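Local coordinates for aminopeptidase N family protein (Idiomarina loihiensis L2TR, PDB 4FGM), which is probably a zinc-dependent aminopeptidase of the M61 family, removing residues from the amino ends of peptides, and holds a zinc ion and maleic acid, at residues S222-G233 against N241-L252. Sequence-based numbering, arbitrary orientation.
Sequences SYTFLTMVVGNG and NSTALLCSRKDL
Ser242 CA lies over one face of the Tyr223 ring, 3.9 Å from its centroid in a CH-pi contact, while Phe225 CD1 meets the same ring at its edge, in plane. The Phe225 ring is covered on one face by Tyr223 CE1 and has Leu245 CD1 near its plane at the edge; Thr243 CG2 reaches it obliquely, 3.6 Å from Phe225 CD2. With CG opposite the backbone N (chi1 -170°), Tyr223 swings across to the partner strand, and its OH comes within 3.2 Å of Thr243 CB. Were Tyr223 replaced by an alanine, Ser242 CA would probably lose the ring face over it, Thr243 CB the hydroxyl beside it, and Phe225 would be freer to turn. One face of the Arg249 guanidinium carries Val230 O, which also accepts the backbone N of Arg249.

The backbones behind these side chains pair as a textbook parallel ladder: strands 222-230 and 242-248 run at 23° to each other, the bond from Met228 N to Leu245 O almost straight at 178°. On the Thr227 and Val229 side, Val229 CG2 meets Leu252 CD1 tip to tip at 3.5 Å; on the other, the side chains of Val230 and Leu246 cross at about a right angle, CG1 against CD1. Where the strands end, Ser248 OG accepts Gly233 N at 3.0 Å, tying down the turn after Val230. At the Ser222/Asn241 end a water bridges Ser222 OG, Thr224 OG1 and Asn241 O.

Both are interior strands of a mixed sheet: 183-190 bonds to the edge of 222-230 turned from 242-248, and 235-238 flanks 242-248, where Leu237 O receives Thr243 OG1. Met228 and Ala244 touch strand 103-106. Phe225, Thr243 and Leu245 pack on helix 262-277, which carries the HExxH sequence (His273, Glu274, His277); the latter two touch Glu274, so the sheet lies beside the zinc site that Glu307 completes.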
ATOM      1  N   SER A 222      12.697   9.144 -15.585  1.00 47.12           N
ATOM      2  CA  SER A 222      11.754   8.308 -16.316  1.00 45.36           C
ATOM      3  C   SER A 222      11.021   7.504 -15.249  1.00 44.66           C
ATOM      4  O   SER A 222      11.520   7.366 -14.132  1.00 41.93           O
ATOM      5  CB  SER A 222      12.482   7.374 -17.276  1.00 41.36           C
ATOM      6  OG  SER A 222      13.188   6.379 -16.566  1.00 46.72           O
ATOM      7  N   TYR A 223       9.842   6.986 -15.572  1.00 40.56           N
ATOM      8  CA  TYR A 223       9.099   6.227 -14.579  1.00 41.90           C
ATOM      9  C   TYR A 223       8.324   5.063 -15.191  1.00 41.96           C
ATOM     10  O   TYR A 223       7.758   5.186 -16.281  1.00 43.00           O
ATOM     11  CB  TYR A 223       8.165   7.169 -13.821  1.00 39.93           C
ATOM     12  CG  TYR A 223       7.515   6.553 -12.606  1.00 44.08           C
ATOM     13  CD1 TYR A 223       6.371   5.764 -12.725  1.00 38.99           C
ATOM     14  CD2 TYR A 223       8.042   6.766 -11.333  1.00 41.23           C
ATOM     15  CE1 TYR A 223       5.765   5.210 -11.607  1.00 36.87           C
ATOM     16  CE2 TYR A 223       7.445   6.210 -10.208  1.00 32.60           C
ATOM     17  CZ  TYR A 223       6.302   5.436 -10.353  1.00 38.13           C
ATOM     18  OH  TYR A 223       5.676   4.932  -9.237  1.00 44.79           O
ATOM     19  N   THR A 224       8.302   3.936 -14.482  1.00 39.02           N
ATOM     20  CA  THR A 224       7.620   2.744 -14.977  1.00 40.85           C
ATOM     21  C   THR A 224       6.635   2.138 -13.991  1.00 36.80           C
ATOM     22  O   THR A 224       6.967   1.904 -12.825  1.00 42.51           O
ATOM     23  CB  THR A 224       8.616   1.624 -15.318  1.00 43.77           C
ATOM     24  OG1 THR A 224       9.803   2.187 -15.888  1.00 49.11           O
ATOM     25  CG2 THR A 224       7.978   0.644 -16.307  1.00 41.64           C
ATOM     26  N   PHE A 225       5.427   1.867 -14.472  1.00 40.72           N
ATOM     27  CA  PHE A 225       4.400   1.244 -13.641  1.00 43.35           C
ATOM     28  C   PHE A 225       4.416  -0.250 -13.959  1.00 37.96           C
ATOM     29  O   PHE A 225       3.837  -0.675 -14.961  1.00 39.65           O
ATOM     30  CB  PHE A 225       3.019   1.821 -13.960  1.00 41.20           C
ATOM     31  CG  PHE A 225       2.824   3.240 -13.505  1.00 40.67           C
ATOM     32  CD1 PHE A 225       3.129   4.306 -14.345  1.00 37.74           C
ATOM     33  CD2 PHE A 225       2.326   3.510 -12.237  1.00 41.34           C
ATOM     34  CE1 PHE A 225       2.921   5.631 -13.926  1.00 34.88           C
ATOM     35  CE2 PHE A 225       2.120   4.820 -11.815  1.00 36.83           C
ATOM     36  CZ  PHE A 225       2.423   5.883 -12.659  1.00 40.39           C
ATOM     37  N   LEU A 226       5.105  -1.034 -13.127  1.00 35.21           N
ATOM     38  CA  LEU A 226       5.203  -2.481 -13.333  1.00 36.27           C
ATOM     39  C   LEU A 226       3.948  -3.125 -12.760  1.00 44.01           C
ATOM     40  O   LEU A 226       3.728  -3.117 -11.546  1.00 48.09           O
ATOM     41  CB  LEU A 226       6.454  -3.029 -12.644  1.00 36.91           C
ATOM     42  CG  LEU A 226       7.755  -2.319 -13.030  1.00 42.12           C
ATOM     43  CD1 LEU A 226       8.928  -2.967 -12.291  1.00 42.82           C
ATOM     44  CD2 LEU A 226       7.968  -2.395 -14.544  1.00 39.90           C
ATOM     45  N   THR A 227       3.138  -3.705 -13.637  1.00 38.16           N
ATOM     46  CA  THR A 227       1.873  -4.275 -13.211  1.00 39.62           C
ATOM     47  C   THR A 227       1.619  -5.745 -13.463  1.00 42.09           C
ATOM     48  O   THR A 227       1.657  -6.208 -14.599  1.00 41.05           O
ATOM     49  CB  THR A 227       0.705  -3.496 -13.863  1.00 37.73           C
ATOM     50  OG1 THR A 227       0.884  -2.094 -13.628  1.00 41.65           O
ATOM     51  CG2 THR A 227      -0.630  -3.930 -13.279  1.00 33.80           C
HETATM   52  N   MSE A 228       1.350  -6.473 -12.386  1.00 36.92           N
HETATM   53  CA  MSE A 228       0.997  -7.881 -12.478  1.00 42.99           C
HETATM   54  C   MSE A 228      -0.536  -7.910 -12.404  1.00 40.52           C
HETATM   55  O   MSE A 228      -1.148  -7.344 -11.483  1.00 39.04           O
HETATM   56  CB  MSE A 228       1.606  -8.677 -11.326  1.00 44.04           C
HETATM   57  CG  MSE A 228       3.059  -9.018 -11.540  1.00 54.85           C
HETATM   58 SE   MSE A 228       3.836  -9.878 -10.003  1.00 59.86          SE
HETATM   59  CE  MSE A 228       3.945  -8.322  -8.856  1.00 45.97           C
ATOM     60  N   VAL A 229      -1.155  -8.554 -13.383  1.00 37.18           N
ATOM     61  CA  VAL A 229      -2.605  -8.619 -13.432  1.00 39.02           C
ATOM     62  C   VAL A 229      -3.121 -10.020 -13.159  1.00 41.21           C
ATOM     63  O   VAL A 229      -2.842 -10.946 -13.922  1.00 40.30           O
ATOM     64  CB  VAL A 229      -3.134  -8.173 -14.814  1.00 39.04           C
ATOM     65  CG1 VAL A 229      -4.649  -8.004 -14.761  1.00 36.05           C
ATOM     66  CG2 VAL A 229      -2.458  -6.877 -15.235  1.00 36.75           C
ATOM     67  N   VAL A 230      -3.886 -10.166 -12.081  1.00 37.53           N
ATOM     68  CA  VAL A 230      -4.450 -11.457 -11.721  1.00 37.10           C
ATOM     69  C   VAL A 230      -5.975 -11.367 -11.650  1.00 40.75           C
ATOM     70  O   VAL A 230      -6.555 -10.355 -12.025  1.00 39.45           O
ATOM     71  CB  VAL A 230      -3.896 -11.933 -10.366  1.00 39.55           C
ATOM     72  CG1 VAL A 230      -2.383 -12.040 -10.445  1.00 35.98           C
ATOM     73  CG2 VAL A 230      -4.309 -10.967  -9.263  1.00 37.32           C
ATOM     74  N   GLY A 231      -6.622 -12.421 -11.172  1.00 47.69           N
ATOM     75  CA  GLY A 231      -8.070 -12.400 -11.091  1.00 41.66           C
ATOM     76  C   GLY A 231      -8.567 -11.555  -9.936  1.00 41.86           C
ATOM     77  O   GLY A 231      -9.501 -10.752 -10.070  1.00 44.29           O
ATOM     78  N   ASN A 232      -7.931 -11.736  -8.787  1.00 43.11           N
ATOM     79  CA  ASN A 232      -8.307 -11.007  -7.595  1.00 46.82           C
ATOM     80  C   ASN A 232      -7.076 -10.713  -6.755  1.00 49.99           C
ATOM     81  O   ASN A 232      -6.563 -11.584  -6.060  1.00 53.17           O
ATOM     82  CB  ASN A 232      -9.323 -11.822  -6.795  1.00 56.57           C
ATOM     83  CG  ASN A 232      -9.861 -11.071  -5.604  1.00 66.91           C
ATOM     84  OD1 ASN A 232      -9.861  -9.842  -5.580  1.00 67.53           O
ATOM     85  ND2 ASN A 232     -10.343 -11.807  -4.611  1.00 76.88           N
ATOM     86  N   GLY A 233      -6.597  -9.478  -6.835  1.00 51.91           N
ATOM     87  CA  GLY A 233      -5.429  -9.096  -6.074  1.00 50.10           C
ATOM     88  C   GLY A 233      -5.260  -7.595  -6.039  1.00 49.52           C
ATOM     89  O   GLY A 233      -5.629  -6.894  -6.983  1.00 50.60           O
ATOM     90  N   ASN A 241      11.918   5.386  -9.093  1.00 37.48           N
ATOM     91  CA  ASN A 241      11.539   5.715 -10.465  1.00 36.73           C
ATOM     92  C   ASN A 241      10.638   4.644 -11.088  1.00 42.42           C
ATOM     93  O   ASN A 241      10.533   4.518 -12.314  1.00 46.24           O
ATOM     94  CB  ASN A 241      12.792   5.963 -11.317  1.00 31.07           C
ATOM     95  CG  ASN A 241      13.549   4.683 -11.657  1.00 41.99           C
ATOM     96  OD1 ASN A 241      13.437   3.673 -10.958  1.00 44.18           O
ATOM     97  ND2 ASN A 241      14.338   4.731 -12.739  1.00 37.46           N
ATOM     98  N   SER A 242       9.970   3.893 -10.219  1.00 42.32           N
ATOM     99  CA  SER A 242       9.061   2.835 -10.648  1.00 38.63           C
ATOM    100  C   SER A 242       8.201   2.378  -9.473  1.00 44.78           C
ATOM    101  O   SER A 242       8.388   2.806  -8.326  1.00 39.63           O
ATOM    102  CB  SER A 242       9.849   1.628 -11.159  1.00 35.32           C
ATOM    103  OG  SER A 242      10.486   0.965 -10.082  1.00 30.13           O
ATOM    104  N   THR A 243       7.256   1.499  -9.769  1.00 40.28           N
ATOM    105  CA  THR A 243       6.402   0.938  -8.741  1.00 44.98           C
ATOM    106  C   THR A 243       5.971  -0.441  -9.203  1.00 45.80           C
ATOM    107  O   THR A 243       5.857  -0.693 -10.402  1.00 44.50           O
ATOM    108  CB  THR A 243       5.151   1.822  -8.463  1.00 45.25           C
ATOM    109  OG1 THR A 243       4.387   1.238  -7.400  1.00 41.60           O
ATOM    110  CG2 THR A 243       4.278   1.947  -9.700  1.00 36.27           C
ATOM    111  N   ALA A 244       5.777  -1.339  -8.247  1.00 44.86           N
ATOM    112  CA  ALA A 244       5.330  -2.694  -8.547  1.00 36.01           C
ATOM    113  C   ALA A 244       3.888  -2.797  -8.047  1.00 41.98           C
ATOM    114  O   ALA A 244       3.605  -2.587  -6.859  1.00 43.62           O
ATOM    115  CB  ALA A 244       6.223  -3.719  -7.844  1.00 35.76           C
ATOM    116  N   LEU A 245       2.979  -3.110  -8.965  1.00 40.52           N
ATOM    117  CA  LEU A 245       1.568  -3.218  -8.636  1.00 39.57           C
ATOM    118  C   LEU A 245       0.991  -4.594  -8.916  1.00 39.19           C
ATOM    119  O   LEU A 245       1.398  -5.275  -9.854  1.00 41.74           O
ATOM    120  CB  LEU A 245       0.761  -2.214  -9.457  1.00 42.21           C
ATOM    121  CG  LEU A 245       1.241  -0.769  -9.566  1.00 41.34           C
ATOM    122  CD1 LEU A 245       0.444  -0.068 -10.674  1.00 39.73           C
ATOM    123  CD2 LEU A 245       1.084  -0.065  -8.212  1.00 32.36           C
ATOM    124  N   LEU A 246       0.033  -4.992  -8.092  1.00 40.77           N
ATOM    125  CA  LEU A 246      -0.677  -6.248  -8.289  1.00 41.56           C
ATOM    126  C   LEU A 246      -2.130  -5.804  -8.311  1.00 40.70           C
ATOM    127  O   LEU A 246      -2.627  -5.265  -7.327  1.00 38.74           O
ATOM    128  CB  LEU A 246      -0.451  -7.212  -7.130  1.00 41.75           C
ATOM    129  CG  LEU A 246      -1.282  -8.493  -7.255  1.00 44.62           C
ATOM    130  CD1 LEU A 246      -0.864  -9.261  -8.507  1.00 38.62           C
ATOM    131  CD2 LEU A 246      -1.101  -9.343  -6.004  1.00 44.02           C
ATOM    132  N   CYS A 247      -2.805  -5.994  -9.438  1.00 40.98           N
ATOM    133  CA  CYS A 247      -4.198  -5.576  -9.534  1.00 38.58           C
ATOM    134  C   CYS A 247      -5.104  -6.625 -10.151  1.00 36.21           C
ATOM    135  O   CYS A 247      -4.646  -7.579 -10.775  1.00 40.29           O
ATOM    136  CB  CYS A 247      -4.309  -4.281 -10.342  1.00 41.40           C
ATOM    137  SG  CYS A 247      -4.052  -4.518 -12.094  1.00 56.94           S
ATOM    138  N   SER A 248      -6.405  -6.427  -9.975  1.00 38.54           N
ATOM    139  CA  SER A 248      -7.400  -7.345 -10.511  1.00 38.49           C
ATOM    140  C   SER A 248      -7.676  -7.005 -11.966  1.00 40.93           C
ATOM    141  O   SER A 248      -7.710  -5.835 -12.352  1.00 39.31           O
ATOM    142  CB  SER A 248      -8.679  -7.257  -9.688  1.00 39.68           C
ATOM    143  OG  SER A 248      -8.397  -7.555  -8.333  1.00 44.57           O
ATOM    144  N   ARG A 249      -7.873  -8.042 -12.767  1.00 42.13           N
ATOM    145  CA  ARG A 249      -8.120  -7.886 -14.191  1.00 39.34           C
ATOM    146  C   ARG A 249      -9.332  -7.008 -14.481  1.00 38.89           C
ATOM    147  O   ARG A 249      -9.411  -6.378 -15.536  1.00 35.75           O
ATOM    148  CB  ARG A 249      -8.291  -9.263 -14.818  1.00 37.02           C
ATOM    149  CG  ARG A 249      -8.186  -9.313 -16.328  1.00 46.13           C
ATOM    150  CD  ARG A 249      -7.919 -10.752 -16.777  1.00 47.78           C
ATOM    151  NE  ARG A 249      -8.617 -11.690 -15.911  1.00 49.93           N
ATOM    152  CZ  ARG A 249      -8.023 -12.575 -15.123  1.00 46.90           C
ATOM    153  NH1 ARG A 249      -6.704 -12.674 -15.085  1.00 42.23           N
ATOM    154  NH2 ARG A 249      -8.758 -13.332 -14.334  1.00 53.62           N
ATOM    155  N   LYS A 250     -10.277  -6.957 -13.546  1.00 34.10           N
ATOM    156  CA  LYS A 250     -11.467  -6.136 -13.751  1.00 38.24           C
ATOM    157  C   LYS A 250     -11.183  -4.650 -13.552  1.00 43.26           C
ATOM    158  O   LYS A 250     -11.997  -3.813 -13.914  1.00 40.85           O
ATOM    159  CB  LYS A 250     -12.600  -6.571 -12.816  1.00 42.86           C
ATOM    160  CG  LYS A 250     -12.266  -6.528 -11.330  1.00 42.68           C
ATOM    161  CD  LYS A 250     -13.491  -6.876 -10.505  1.00 49.15           C
ATOM    162  CE  LYS A 250     -13.140  -7.230  -9.064  1.00 62.26           C
ATOM    163  NZ  LYS A 250     -12.510  -6.106  -8.330  1.00 63.11           N
ATOM    164  N   ASP A 251     -10.024  -4.323 -12.989  1.00 43.48           N
ATOM    165  CA  ASP A 251      -9.669  -2.925 -12.748  1.00 38.13           C
ATOM    166  C   ASP A 251      -9.062  -2.254 -13.979  1.00 45.35           C
ATOM    167  O   ASP A 251      -8.937  -1.031 -14.024  1.00 50.01           O
ATOM    168  CB  ASP A 251      -8.680  -2.817 -11.581  1.00 36.89           C
ATOM    169  CG  ASP A 251      -9.225  -3.411 -10.291  1.00 47.96           C
ATOM    170  OD1 ASP A 251     -10.466  -3.478 -10.145  1.00 46.65           O
ATOM    171  OD2 ASP A 251      -8.413  -3.798  -9.417  1.00 56.74           O
ATOM    172  N   LEU A 252      -8.680  -3.052 -14.970  1.00 44.70           N
ATOM    173  CA  LEU A 252      -8.081  -2.512 -16.179  1.00 43.66           C
ATOM    174  C   LEU A 252      -9.142  -2.404 -17.254  1.00 46.48           C
ATOM    175  O   LEU A 252      -9.429  -3.366 -17.967  1.00 54.47           O
ATOM    176  CB  LEU A 252      -6.927  -3.403 -16.642  1.00 42.23           C
ATOM    177  CG  LEU A 252      -5.767  -3.519 -15.642  1.00 45.94           C
ATOM    178  CD1 LEU A 252      -4.698  -4.427 -16.218  1.00 48.45           C
ATOM    179  CD2 LEU A 252      -5.171  -2.149 -15.342  1.00 43.75           C
TER
HETATM  180  O   HOH W   1      11.802   4.233 -15.044  1.00 43.31           O
HETATM  181  O   HOH W   2     -11.023  -9.403 -12.063  1.00 41.02           O